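Amino acid ABC transporter, binding protein (PDB 3VV5) binds the lysine analogue S-(2-aminoethyl)-L-cysteine (L-thialysine) and probably hands it to an ABC transporter in the membrane for uptake into the cell. Local coordinates at residues Q176-L179 and T185-T188; N67-R72 and D230-A235; E195-R200 and N204-G209; D189-K194 and E255-K260. One frame throughout, in Å; residues are numbered along the deposited sequence.

Contact 1 (Q176-L179 and T185-T188); sequences QDLL and TWIT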
loop_
_atom_site.group_PDB
_atom_site.type_symbol
_atom_site.label_atom_id
_atom_site.label_comp_id
_atom_site.label_asym_id
_atom_site.label_seq_id
_atom_site.Cartn_x
_atom_site.Cartn_y
_atom_site.Cartn_z
ATOM N N GLN A 176 -17.380 -2.454 -0.507
ATOM C CA GLN A 176 -18.792 -2.117 -0.581
ATOM C C GLN A 176 -19.548 -3.142 -1.444
ATOM O O GLN A 176 -20.631 -3.569 -1.068
ATOM C CB GLN A 176 -18.999 -0.690 -1.101
ATOM C CG GLN A 176 -20.457 -0.299 -1.380
ATOM C CD GLN A 176 -21.418 -0.501 -0.206
ATOM O OE1 GLN A 176 -21.132 -0.123 0.937
ATOM N NE2 GLN A 176 -22.580 -1.092 -0.494
ATOM N N ASP A 177 -18.967 -3.542 -2.580
ATOM C CA ASP A 177 -19.650 -4.504 -3.467
ATOM C C ASP A 177 -19.723 -5.924 -2.910
ATOM O O ASP A 177 -20.668 -6.666 -3.194
ATOM C CB ASP A 177 -19.073 -4.474 -4.878
ATOM C CG ASP A 177 -19.792 -3.479 -5.767
ATOM O OD1 ASP A 177 -20.672 -2.758 -5.250
ATOM O OD2 ASP A 177 -19.495 -3.421 -6.976
ATOM N N LEU A 178 -18.735 -6.293 -2.097
ATOM C CA LEU A 178 -18.787 -7.547 -1.337
ATOM C C LEU A 178 -19.930 -7.511 -0.318
ATOM O O LEU A 178 -20.689 -8.477 -0.181
ATOM C CB LEU A 178 -17.450 -7.831 -0.644
ATOM C CG LEU A 178 -17.383 -9.023 0.315
ATOM C CD1 LEU A 178 -17.489 -10.339 -0.462
ATOM C CD2 LEU A 178 -16.116 -8.961 1.168
ATOM N N LEU A 179 -20.073 -6.387 0.376
ATOM C CA LEU A 179 -21.127 -6.246 1.376
ATOM C C LEU A 179 -22.496 -6.235 0.695
ATOM O O LEU A 179 -23.482 -6.729 1.240
ATOM C CB LEU A 179 -20.905 -4.976 2.219
ATOM C CG LEU A 179 -19.730 -4.927 3.209
ATOM C CD1 LEU A 179 -19.514 -3.499 3.749
ATOM C CD2 LEU A 179 -19.929 -5.902 4.345
ATOM N N THR A 185 -16.159 -12.335 -3.483
ATOM C CA THR A 185 -14.866 -12.333 -2.798
ATOM C C THR A 185 -14.105 -11.050 -3.115
ATOM O O THR A 185 -14.138 -10.575 -4.234
ATOM C CB THR A 185 -14.050 -13.584 -3.202
ATOM O OG1 THR A 185 -14.617 -14.740 -2.556
ATOM C CG2 THR A 185 -12.561 -13.458 -2.779
ATOM N N TRP A 186 -13.430 -10.497 -2.103
ATOM C CA TRP A 186 -12.566 -9.333 -2.245
ATOM C C TRP A 186 -11.151 -9.782 -1.905
ATOM O O TRP A 186 -10.949 -10.426 -0.870
ATOM C CB TRP A 186 -13.066 -8.275 -1.242
ATOM C CG TRP A 186 -12.236 -7.039 -1.039
ATOM C CD1 TRP A 186 -11.528 -6.328 -1.977
ATOM C CD2 TRP A 186 -12.088 -6.335 0.201
ATOM N NE1 TRP A 186 -10.956 -5.204 -1.378
ATOM C CE2 TRP A 186 -11.280 -5.200 -0.045
ATOM C CE3 TRP A 186 -12.572 -6.559 1.502
ATOM C CZ2 TRP A 186 -10.932 -4.292 0.971
ATOM C CZ3 TRP A 186 -12.216 -5.665 2.511
ATOM C CH2 TRP A 186 -11.412 -4.542 2.237
ATOM N N ILE A 187 -10.182 -9.526 -2.790
ATOM C CA ILE A 187 -8.805 -9.880 -2.491
ATOM C C ILE A 187 -8.080 -8.598 -2.168
ATOM O O ILE A 187 -8.051 -7.670 -2.983
ATOM C CB ILE A 187 -8.087 -10.656 -3.624
ATOM C CG1 ILE A 187 -8.762 -12.022 -3.863
ATOM C CG2 ILE A 187 -6.615 -10.893 -3.243
ATOM C CD1 ILE A 187 -8.055 -12.873 -4.920
ATOM N N THR A 188 -7.510 -8.534 -0.964
ATOM C CA THR A 188 -6.896 -7.299 -0.508
ATOM C C THR A 188 -5.805 -7.612 0.492
ATOM O O THR A 188 -5.509 -8.771 0.751
ATOM C CB THR A 188 -7.975 -6.352 0.126
ATOM O OG1 THR A 188 -7.434 -5.043 0.346
ATOM C CG2 THR A 188 -8.497 -6.922 1.430
#
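The indole of Trp186, reached at its root by Leu178, carries the methyl of Thr188 on one face, with CG2 of Thr188 3.5 Å above the plane and over the ring centre. Leu178 comes in at a slant and touches the stem more than the ring: its CD2 lies 3.9 Å from CB of Trp186, the two side chains crossing at about a right angle. The other branch of the leucine, CD1, reaches the strand backbone, 3.9 Å from N of Thr185. With CG of Leu178 trans to its own nitrogen (chi1 173°), both methyls are carried across to the strand. Asp171 accepts from NE1 of Trp186 with one carboxylate oxygen and is hydrogen-bonded to OG1 of Thr188 with the other, which probably limits rotation of both groups. Thr185 directs its CB away from the helix, and its OG1 is hydrogen-bonded to Ser128 OG. The pairing joins the helix and second strand of a beta-alpha-beta crossover: helix 171-180 follows strand 164-168 and covers strand 185-189, which runs between strand 143-147, parallel to it, and strand 120-129, antiparallel.

Contact 2 (N67-R72 and D230-A235); sequences NAIAER and DALNRA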
loop_
_atom_site.group_PDB
_atom_site.type_symbol
_atom_site.label_atom_id
_atom_site.label_comp_id
_atom_site.label_asym_id
_atom_site.label_seq_id
_atom_site.Cartn_x
_atom_site.Cartn_y
_atom_site.Cartn_z
ATOM N N ASN A 67 6.494 11.087 7.037
ATOM C CA ASN A 67 6.785 12.320 7.794
ATOM C C ASN A 67 8.060 12.192 8.647
ATOM O O ASN A 67 8.883 13.119 8.676
ATOM C CB ASN A 67 5.603 12.738 8.676
ATOM C CG ASN A 67 4.468 13.412 7.900
ATOM O OD1 ASN A 67 3.339 13.475 8.389
ATOM N ND2 ASN A 67 4.760 13.944 6.739
ATOM N N ALA A 68 8.211 11.059 9.346
ATOM C CA ALA A 68 9.389 10.779 10.189
ATOM C C ALA A 68 10.677 10.727 9.362
ATOM O O ALA A 68 11.718 11.231 9.785
ATOM C CB ALA A 68 9.211 9.463 10.965
ATOM N N ILE A 69 10.599 10.090 8.195
ATOM C CA ILE A 69 11.729 10.036 7.258
ATOM C C ILE A 69 12.125 11.432 6.786
ATOM O O ILE A 69 13.303 11.803 6.849
ATOM C CB ILE A 69 11.400 9.145 6.037
ATOM C CG1 ILE A 69 11.426 7.679 6.447
ATOM C CG2 ILE A 69 12.375 9.422 4.891
ATOM C CD1 ILE A 69 10.863 6.742 5.396
ATOM N N ALA A 70 11.149 12.211 6.321
ATOM C CA ALA A 70 11.403 13.600 5.930
ATOM C C ALA A 70 12.070 14.396 7.057
ATOM O O ALA A 70 13.048 15.139 6.826
ATOM C CB ALA A 70 10.101 14.275 5.491
ATOM N N GLU A 71 11.554 14.230 8.271
ATOM C CA GLU A 71 12.065 14.946 9.443
ATOM C C GLU A 71 13.506 14.585 9.772
ATOM O O GLU A 71 14.337 15.471 10.030
ATOM C CB GLU A 71 11.161 14.702 10.645
ATOM C CG GLU A 71 9.881 15.534 10.599
ATOM C CD GLU A 71 8.766 14.969 11.469
ATOM O OE1 GLU A 71 9.055 14.205 12.422
ATOM O OE2 GLU A 71 7.588 15.318 11.197
ATOM N N ARG A 72 13.810 13.294 9.744
ATOM C CA ARG A 72 15.185 12.835 9.965
ATOM C C ARG A 72 16.156 13.366 8.907
ATOM O O ARG A 72 17.320 13.628 9.215
ATOM C CB ARG A 72 15.253 11.305 10.037
ATOM C CG ARG A 72 16.663 10.720 10.365
ATOM C CD ARG A 72 17.315 11.358 11.608
ATOM N NE ARG A 72 18.548 10.665 11.987
ATOM C CZ ARG A 72 18.578 9.609 12.781
ATOM N NH1 ARG A 72 19.723 9.032 13.078
ATOM N NH2 ARG A 72 17.458 9.127 13.281
ATOM N N ASP A 230 19.503 6.183 -1.798
ATOM C CA ASP A 230 20.413 6.040 -0.656
ATOM C C ASP A 230 19.879 6.796 0.570
ATOM O O ASP A 230 19.830 6.234 1.671
ATOM C CB ASP A 230 21.849 6.485 -0.997
ATOM C CG ASP A 230 22.844 6.241 0.160
ATOM O OD1 ASP A 230 22.706 5.234 0.901
ATOM O OD2 ASP A 230 23.772 7.075 0.335
ATOM N N ALA A 231 19.464 8.050 0.387
ATOM C CA ALA A 231 18.952 8.849 1.521
ATOM C C ALA A 231 17.713 8.238 2.166
ATOM O O ALA A 231 17.601 8.209 3.393
ATOM C CB ALA A 231 18.671 10.293 1.107
ATOM N N LEU A 232 16.782 7.727 1.353
ATOM C CA LEU A 232 15.583 7.126 1.925
ATOM C C LEU A 232 15.920 5.830 2.649
ATOM O O LEU A 232 15.400 5.578 3.746
ATOM C CB LEU A 232 14.475 6.912 0.865
ATOM C CG LEU A 232 13.942 8.196 0.212
ATOM C CD1 LEU A 232 13.004 7.828 -0.971
ATOM C CD2 LEU A 232 13.175 9.046 1.207
ATOM N N ASN A 233 16.792 5.022 2.066
ATOM C CA ASN A 233 17.243 3.795 2.731
ATOM C C ASN A 233 17.914 4.084 4.066
ATOM O O ASN A 233 17.705 3.367 5.058
ATOM C CB ASN A 233 18.196 3.003 1.815
ATOM C CG ASN A 233 17.447 2.106 0.844
ATOM O OD1 ASN A 233 16.383 1.569 1.166
ATOM N ND2 ASN A 233 17.997 1.944 -0.336
ATOM N N ARG A 234 18.752 5.117 4.078
ATOM C CA ARG A 234 19.470 5.488 5.287
ATOM C C ARG A 234 18.493 5.892 6.409
ATOM O O ARG A 234 18.567 5.372 7.523
ATOM C CB ARG A 234 20.483 6.603 5.020
ATOM C CG ARG A 234 21.130 7.132 6.334
ATOM C CD ARG A 234 22.155 8.250 6.139
ATOM N NE ARG A 234 21.551 9.504 5.656
ATOM C CZ ARG A 234 21.612 9.937 4.395
ATOM N NH1 ARG A 234 21.059 11.104 4.058
ATOM N NH2 ARG A 234 22.227 9.211 3.463
ATOM N N ALA A 235 17.563 6.796 6.104
ATOM C CA ALA A 235 16.571 7.235 7.073
ATOM C C ALA A 235 15.687 6.084 7.576
ATOM O O ALA A 235 15.400 6.019 8.757
ATOM C CB ALA A 235 15.714 8.406 6.509
#
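Ile69 meets Leu232 and Ala235 through a single methyl group, and this buried trio makes up the direct contact of the two segments. CG2 of Ile69 lies 3.8 Å from CD2 of Leu232 and, in a second contact, 3.8 Å from CB of Ala235. The branching of the isoleucine explains why that methyl does the work: CG1 stands trans to the carbonyl carbon (chi1 -74°), leaving CG2 opposite the backbone nitrogen and directed at the facing helix. Leu232 does not aim its CB straight across; the distal CD2 branch brings it into touch, its side chain running at roughly a right angle to that of Ile69. The CB of Ala235 is directed toward the other helix, and being so short this side chain lets the backbones draw together, with 5.6 Å between CA of Ile69 and CA of Ala235. CB of Ala235 also comes within 4.2 Å of the carbonyl O of Ile69.

Around these three residues, Leu239, farther along helix 226-242, packs on Ile69 and Ala68, and Leu73 continues the apolar packing against Ala235, while Thr116 lies against Leu232. At the outer margin the chemistry turns ionic, where Arg72 NH2 forms a salt bridge with Asp242. No hydrogen bond links the two segments themselves, so apolar packing carries their direct contact. It is plain helix-helix packing, an example of how a late helix, 226-242, is laid against an early one, 61-72, within the two-lobed fold of family 3 solute-binding proteins.

Contact 3 (E195-R200 and N204-G209); sequences EAIKER and NTLQVG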
loop_
_atom_site.group_PDB
_atom_site.type_symbol
_atom_site.label_atom_id
_atom_site.label_comp_id
_atom_site.label_asym_id
_atom_site.label_seq_id
_atom_site.Cartn_x
_atom_site.Cartn_y
_atom_site.Cartn_z
ATOM N N GLU A 195 -8.623 -4.486 9.657
ATOM C CA GLU A 195 -9.102 -3.205 10.175
ATOM C C GLU A 195 -10.486 -2.819 9.681
ATOM O O GLU A 195 -11.264 -2.261 10.454
ATOM C CB GLU A 195 -8.093 -2.083 9.912
ATOM C CG GLU A 195 -8.444 -0.732 10.548
ATOM C CD GLU A 195 -8.796 -0.810 12.049
ATOM O OE1 GLU A 195 -9.707 -0.053 12.483
ATOM O OE2 GLU A 195 -8.161 -1.593 12.797
ATOM N N ALA A 196 -10.800 -3.090 8.407
ATOM C CA ALA A 196 -12.129 -2.756 7.874
ATOM C C ALA A 196 -13.220 -3.501 8.657
ATOM O O ALA A 196 -14.298 -2.958 8.942
ATOM C CB ALA A 196 -12.212 -3.085 6.355
ATOM N N ILE A 197 -12.924 -4.749 9.001
ATOM C CA ILE A 197 -13.851 -5.587 9.764
ATOM C C ILE A 197 -14.061 -5.021 11.176
ATOM O O ILE A 197 -15.213 -4.887 11.638
ATOM C CB ILE A 197 -13.417 -7.081 9.719
ATOM C CG1 ILE A 197 -13.742 -7.636 8.330
ATOM C CG2 ILE A 197 -14.114 -7.913 10.790
ATOM C CD1 ILE A 197 -13.129 -8.993 8.029
ATOM N N LYS A 198 -12.970 -4.634 11.829
ATOM C CA LYS A 198 -13.048 -3.962 13.143
ATOM C C LYS A 198 -13.846 -2.661 13.078
ATOM O O LYS A 198 -14.777 -2.433 13.853
ATOM C CB LYS A 198 -11.639 -3.641 13.664
ATOM C CG LYS A 198 -10.752 -4.868 13.821
ATOM C CD LYS A 198 -9.697 -4.728 14.923
ATOM C CE LYS A 198 -10.324 -4.596 16.309
ATOM N NZ LYS A 198 -10.400 -3.170 16.766
ATOM N N GLU A 199 -13.445 -1.811 12.141
ATOM C CA GLU A 199 -13.957 -0.459 11.991
ATOM C C GLU A 199 -15.457 -0.423 11.699
ATOM O O GLU A 199 -16.214 0.368 12.306
ATOM C CB GLU A 199 -13.140 0.268 10.907
ATOM C CG GLU A 199 -13.768 1.536 10.319
ATOM C CD GLU A 199 -13.835 2.667 11.303
ATOM O OE1 GLU A 199 -14.697 3.561 11.117
ATOM O OE2 GLU A 199 -13.022 2.674 12.258
ATOM N N ARG A 200 -15.884 -1.280 10.784
ATOM C CA ARG A 200 -17.283 -1.333 10.383
ATOM C C ARG A 200 -18.115 -2.340 11.195
ATOM O O ARG A 200 -19.326 -2.498 10.954
ATOM C CB ARG A 200 -17.386 -1.623 8.883
ATOM C CG ARG A 200 -16.673 -0.587 8.004
ATOM C CD ARG A 200 -16.823 -0.936 6.556
ATOM N NE ARG A 200 -16.061 -0.028 5.705
ATOM C CZ ARG A 200 -16.469 0.418 4.520
ATOM N NH1 ARG A 200 -17.655 0.044 4.026
ATOM N NH2 ARG A 200 -15.686 1.246 3.826
ATOM N N ASN A 204 -19.291 -10.428 12.335
ATOM C CA ASN A 204 -20.377 -11.378 12.110
ATOM C C ASN A 204 -20.913 -11.415 10.690
ATOM O O ASN A 204 -21.869 -12.130 10.426
ATOM C CB ASN A 204 -21.525 -11.095 13.078
ATOM C CG ASN A 204 -21.129 -11.312 14.506
ATOM O OD1 ASN A 204 -20.433 -12.280 14.827
ATOM N ND2 ASN A 204 -21.553 -10.403 15.384
ATOM N N THR A 205 -20.294 -10.674 9.771
ATOM C CA THR A 205 -20.755 -10.668 8.382
ATOM C C THR A 205 -19.675 -11.085 7.363
ATOM O O THR A 205 -20.002 -11.680 6.340
ATOM C CB THR A 205 -21.509 -9.342 7.986
ATOM O OG1 THR A 205 -20.712 -8.537 7.121
ATOM C CG2 THR A 205 -21.901 -8.529 9.207
ATOM N N LEU A 206 -18.403 -10.810 7.666
ATOM C CA LEU A 206 -17.297 -11.210 6.787
ATOM C C LEU A 206 -16.338 -12.197 7.467
ATOM O O LEU A 206 -16.284 -12.293 8.697
ATOM C CB LEU A 206 -16.514 -9.979 6.292
ATOM C CG LEU A 206 -17.256 -8.906 5.489
ATOM C CD1 LEU A 206 -16.294 -7.824 4.994
ATOM C CD2 LEU A 206 -18.033 -9.502 4.324
ATOM N N GLN A 207 -15.582 -12.925 6.657
ATOM C CA GLN A 207 -14.612 -13.875 7.168
ATOM C C GLN A 207 -13.368 -13.702 6.319
ATOM O O GLN A 207 -13.466 -13.539 5.108
ATOM C CB GLN A 207 -15.155 -15.316 7.076
ATOM C CG GLN A 207 -14.628 -16.114 5.894
ATOM C CD GLN A 207 -15.555 -17.238 5.421
ATOM O OE1 GLN A 207 -16.215 -17.920 6.229
ATOM N NE2 GLN A 207 -15.602 -17.437 4.097
ATOM N N VAL A 208 -12.205 -13.735 6.951
ATOM C CA VAL A 208 -10.941 -13.671 6.208
ATOM C C VAL A 208 -10.517 -15.104 5.902
ATOM O O VAL A 208 -10.454 -15.950 6.803
ATOM C CB VAL A 208 -9.859 -12.892 7.005
ATOM C CG1 VAL A 208 -8.547 -12.793 6.223
ATOM C CG2 VAL A 208 -10.380 -11.491 7.375
ATOM N N GLY A 209 -10.255 -15.374 4.627
ATOM C CA GLY A 209 -9.901 -16.715 4.171
ATOM C C GLY A 209 -8.399 -16.868 4.055
ATOM O O GLY A 209 -7.648 -16.304 4.849
#
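Ile197 pushes its terminal methyl between Leu206 and Val208, and the two halves of that small wedge differ sharply in their surroundings. On the tight side, CD1 of Ile197 is 3.9 Å from CB of Leu206, and CG1 of Ile197 follows at 4.2 Å from the same carbon. The isoleucine chain is extended beyond CB (chi2 168°), which carries CD1 out to the strand. Leu206 is buried: it meets the isoleucine with the base of its side chain, while Leu175 and Leu178 of helix 171-180 and Val127 of strand 120-129 pack around it.

On the looser side, CD1 of Ile197 touches CG2 of Val208 at 3.8 Å. The distance is just as short, yet Val208 is exposed, and the contact thins out here toward solvent. Ile197 itself is partly exposed, as befits a residue set between the two.

The strand side follows the usual alternation. Leu206 and Val208 both direct their CB toward the helix, whereas Gln207 between them directs its own away, and its NE2 is hydrogen-bonded to the carbonyl oxygen of Gly132. Backbone bonds from Gln207 to Ser128 and from Gly209 to Ile126 pair the strand with strand 120-129. Strands 185-189 and 206-222 both run antiparallel to 120-129, which lies between them, and so are parallel to each other. Helix 190-200 links them as a beta-alpha-beta crossover, and this contact joins that helix to the strand that follows.

Contact 4 (D189-K194 and E255-K260); sequences DRFVAK and EDVRCK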
loop_
_atom_site.group_PDB
_atom_site.type_symbol
_atom_site.label_atom_id
_atom_site.label_comp_id
_atom_site.label_asym_id
_atom_site.label_seq_id
_atom_site.Cartn_x
_atom_site.Cartn_y
_atom_site.Cartn_z
ATOM N N ASP A 189 -5.251 -6.558 1.088
ATOM C CA ASP A 189 -4.201 -6.669 2.092
ATOM C C ASP A 189 -4.741 -7.176 3.422
ATOM O O ASP A 189 -5.803 -6.733 3.871
ATOM C CB ASP A 189 -3.559 -5.297 2.267
ATOM C CG ASP A 189 -2.497 -5.288 3.321
ATOM O OD1 ASP A 189 -1.292 -5.465 2.976
ATOM O OD2 ASP A 189 -2.873 -5.087 4.494
ATOM N N ARG A 190 -3.969 -8.047 4.091
ATOM C CA ARG A 190 -4.424 -8.679 5.332
ATOM C C ARG A 190 -4.701 -7.687 6.464
ATOM O O ARG A 190 -5.661 -7.847 7.214
ATOM C CB ARG A 190 -3.422 -9.759 5.793
ATOM C CG ARG A 190 -1.997 -9.237 6.058
ATOM C CD ARG A 190 -1.032 -10.354 6.479
ATOM N NE ARG A 190 -1.405 -10.902 7.784
ATOM C CZ ARG A 190 -1.040 -12.102 8.236
ATOM N NH1 ARG A 190 -0.283 -12.906 7.489
ATOM N NH2 ARG A 190 -1.439 -12.501 9.436
ATOM N N PHE A 191 -3.859 -6.664 6.583
ATOM C CA PHE A 191 -4.077 -5.626 7.599
ATOM C C PHE A 191 -5.245 -4.713 7.242
ATOM O O PHE A 191 -5.965 -4.259 8.125
ATOM C CB PHE A 191 -2.809 -4.787 7.800
ATOM C CG PHE A 191 -1.633 -5.584 8.290
ATOM C CD1 PHE A 191 -1.574 -6.010 9.622
ATOM C CD2 PHE A 191 -0.590 -5.911 7.427
ATOM C CE1 PHE A 191 -0.497 -6.758 10.091
ATOM C CE2 PHE A 191 0.499 -6.664 7.879
ATOM C CZ PHE A 191 0.542 -7.089 9.214
ATOM N N VAL A 192 -5.424 -4.408 5.958
ATOM C CA VAL A 192 -6.589 -3.603 5.599
ATOM C C VAL A 192 -7.893 -4.362 5.786
ATOM O O VAL A 192 -8.858 -3.777 6.282
ATOM C CB VAL A 192 -6.486 -2.715 4.274
ATOM C CG1 VAL A 192 -5.133 -2.737 3.606
ATOM C CG2 VAL A 192 -7.726 -2.848 3.308
ATOM N N ALA A 193 -7.904 -5.660 5.466
ATOM C CA ALA A 193 -9.075 -6.511 5.720
ATOM C C ALA A 193 -9.418 -6.544 7.213
ATOM O O ALA A 193 -10.570 -6.369 7.598
ATOM C CB ALA A 193 -8.799 -7.944 5.231
ATOM N N LYS A 194 -8.399 -6.772 8.040
ATOM C CA LYS A 194 -8.583 -6.911 9.486
ATOM C C LYS A 194 -9.178 -5.626 10.053
ATOM O O LYS A 194 -10.136 -5.674 10.826
ATOM C CB LYS A 194 -7.243 -7.242 10.158
ATOM C CG LYS A 194 -7.321 -7.646 11.627
ATOM C CD LYS A 194 -6.034 -8.368 12.099
ATOM C CE LYS A 194 -5.759 -9.652 11.289
ATOM N NZ LYS A 194 -4.996 -10.692 12.062
ATOM N N GLU A 255 1.469 -4.036 16.880
ATOM C CA GLU A 255 2.502 -5.029 16.644
ATOM C C GLU A 255 3.527 -4.439 15.668
ATOM O O GLU A 255 3.274 -3.396 15.058
ATOM C CB GLU A 255 1.889 -6.325 16.082
ATOM C CG GLU A 255 1.230 -6.180 14.693
ATOM C CD GLU A 255 0.522 -7.443 14.227
ATOM O OE1 GLU A 255 -0.666 -7.628 14.562
ATOM O OE2 GLU A 255 1.152 -8.245 13.512
ATOM N N ASP A 256 4.679 -5.096 15.536
ATOM C CA ASP A 256 5.723 -4.627 14.642
ATOM C C ASP A 256 5.556 -5.350 13.322
ATOM O O ASP A 256 5.642 -6.582 13.250
ATOM C CB ASP A 256 7.118 -4.856 15.243
ATOM C CG ASP A 256 8.191 -4.024 14.560
ATOM O OD1 ASP A 256 8.852 -3.199 15.249
ATOM O OD2 ASP A 256 8.366 -4.184 13.334
ATOM N N VAL A 257 5.273 -4.576 12.280
ATOM C CA VAL A 257 4.978 -5.133 10.978
ATOM C C VAL A 257 6.173 -5.144 10.011
ATOM O O VAL A 257 5.976 -5.354 8.813
ATOM C CB VAL A 257 3.759 -4.419 10.334
ATOM C CG1 VAL A 257 2.528 -4.655 11.165
ATOM C CG2 VAL A 257 4.034 -2.898 10.123
ATOM N N ARG A 258 7.394 -4.942 10.516
ATOM C CA ARG A 258 8.598 -4.908 9.641
ATOM C C ARG A 258 8.891 -6.260 9.001
ATOM O O ARG A 258 8.479 -7.288 9.518
ATOM C CB ARG A 258 9.846 -4.398 10.393
ATOM C CG ARG A 258 10.542 -5.421 11.316
ATOM C CD ARG A 258 11.698 -4.775 12.114
ATOM N NE ARG A 258 11.225 -3.806 13.102
ATOM C CZ ARG A 258 12.003 -2.959 13.783
ATOM N NH1 ARG A 258 13.313 -2.939 13.587
ATOM N NH2 ARG A 258 11.464 -2.129 14.663
ATOM N N CYS A 259 9.572 -6.251 7.861
ATOM C CA CYS A 259 9.995 -7.498 7.240
ATOM C C CYS A 259 10.954 -8.200 8.190
ATOM O O CYS A 259 11.848 -7.560 8.752
ATOM C CB CYS A 259 10.612 -7.250 5.875
ATOM S SG CYS A 259 9.299 -6.769 4.710
ATOM N N LYS A 260 10.697 -9.491 8.398
ATOM C CA LYS A 260 11.311 -10.284 9.472
ATOM C C LYS A 260 12.084 -11.455 8.904
ATOM O O LYS A 260 11.630 -12.115 7.966
ATOM C CB LYS A 260 10.239 -10.805 10.447
ATOM C CG LYS A 260 9.065 -11.572 9.772
ATOM C CD LYS A 260 9.175 -13.108 9.901
ATOM C CE LYS A 260 8.849 -13.823 8.587
ATOM N NZ LYS A 260 7.474 -13.539 8.062
#
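The C-terminal tail meets a capped helix start here, Phe191 from the first turn of helix 190-200 facing Glu255 and Val257. CZ of Phe191 lies 3.7 Å from CG1 of Val257, the two side chains running alongside one another but antiparallel. Glu255 arrives differently: its OE2 sits at the ring edge, near the ring plane and 4.1 Å from CE1 of Phe191, with carboxylate and ring planes 87° apart. This places a probably negative oxygen at the weakly positive ring rim. Lys194 and Arg190 may add a mild attraction for Glu255, but their charged atoms do not touch it.

Each side has its own stiffening. Asp189 is the N-cap; its OD2 accepts from Val192 N at 3.0 Å on the anti lone pair, and more weakly from Phe191 N. In the tail, Asp256 OD2 takes the backbone N of Arg258 at 3.1 Å, making an Asx turn. Arg258 then grips the same carboxylate side-on, NE 2.9 Å from Asp256 OD2 and NH2 2.9 Å from Asp256 OD1.

Phe253 of helix 244-253 meets the Phe191 ring at an incline, and Phe49 also packs on Phe191. Strand 120-129 connects both partners: it backs helix 190-200, and its Cys121 holds the tail through a disulfide to Cys259 and backbone bonding to Val257.

Overall arrangement
The touching residues of contacts 1 and 2 are all buried, whereas in contacts 3 and 4 one partly exposed side chain meets both a buried and an exposed residue. Contacts 1 and 3 lie on the same side of the chain's centre and touch directly, Leu178 CD2 packing 3.7 Å from Leu206 CD2, so that two successive crossovers share one apolar layer. Contacts 3 and 4 both use helix 190-200, the latter at its capped start. Contact 2 stands apart, its centre about 35 Å from that of contact 1. Chemistry follows position: methyl packing carries contacts 2 and 3, contact 1 adds an aromatic ring, and contact 4 combines a ring with charged groups, an Asx turn and a disulfide from its own tail segment.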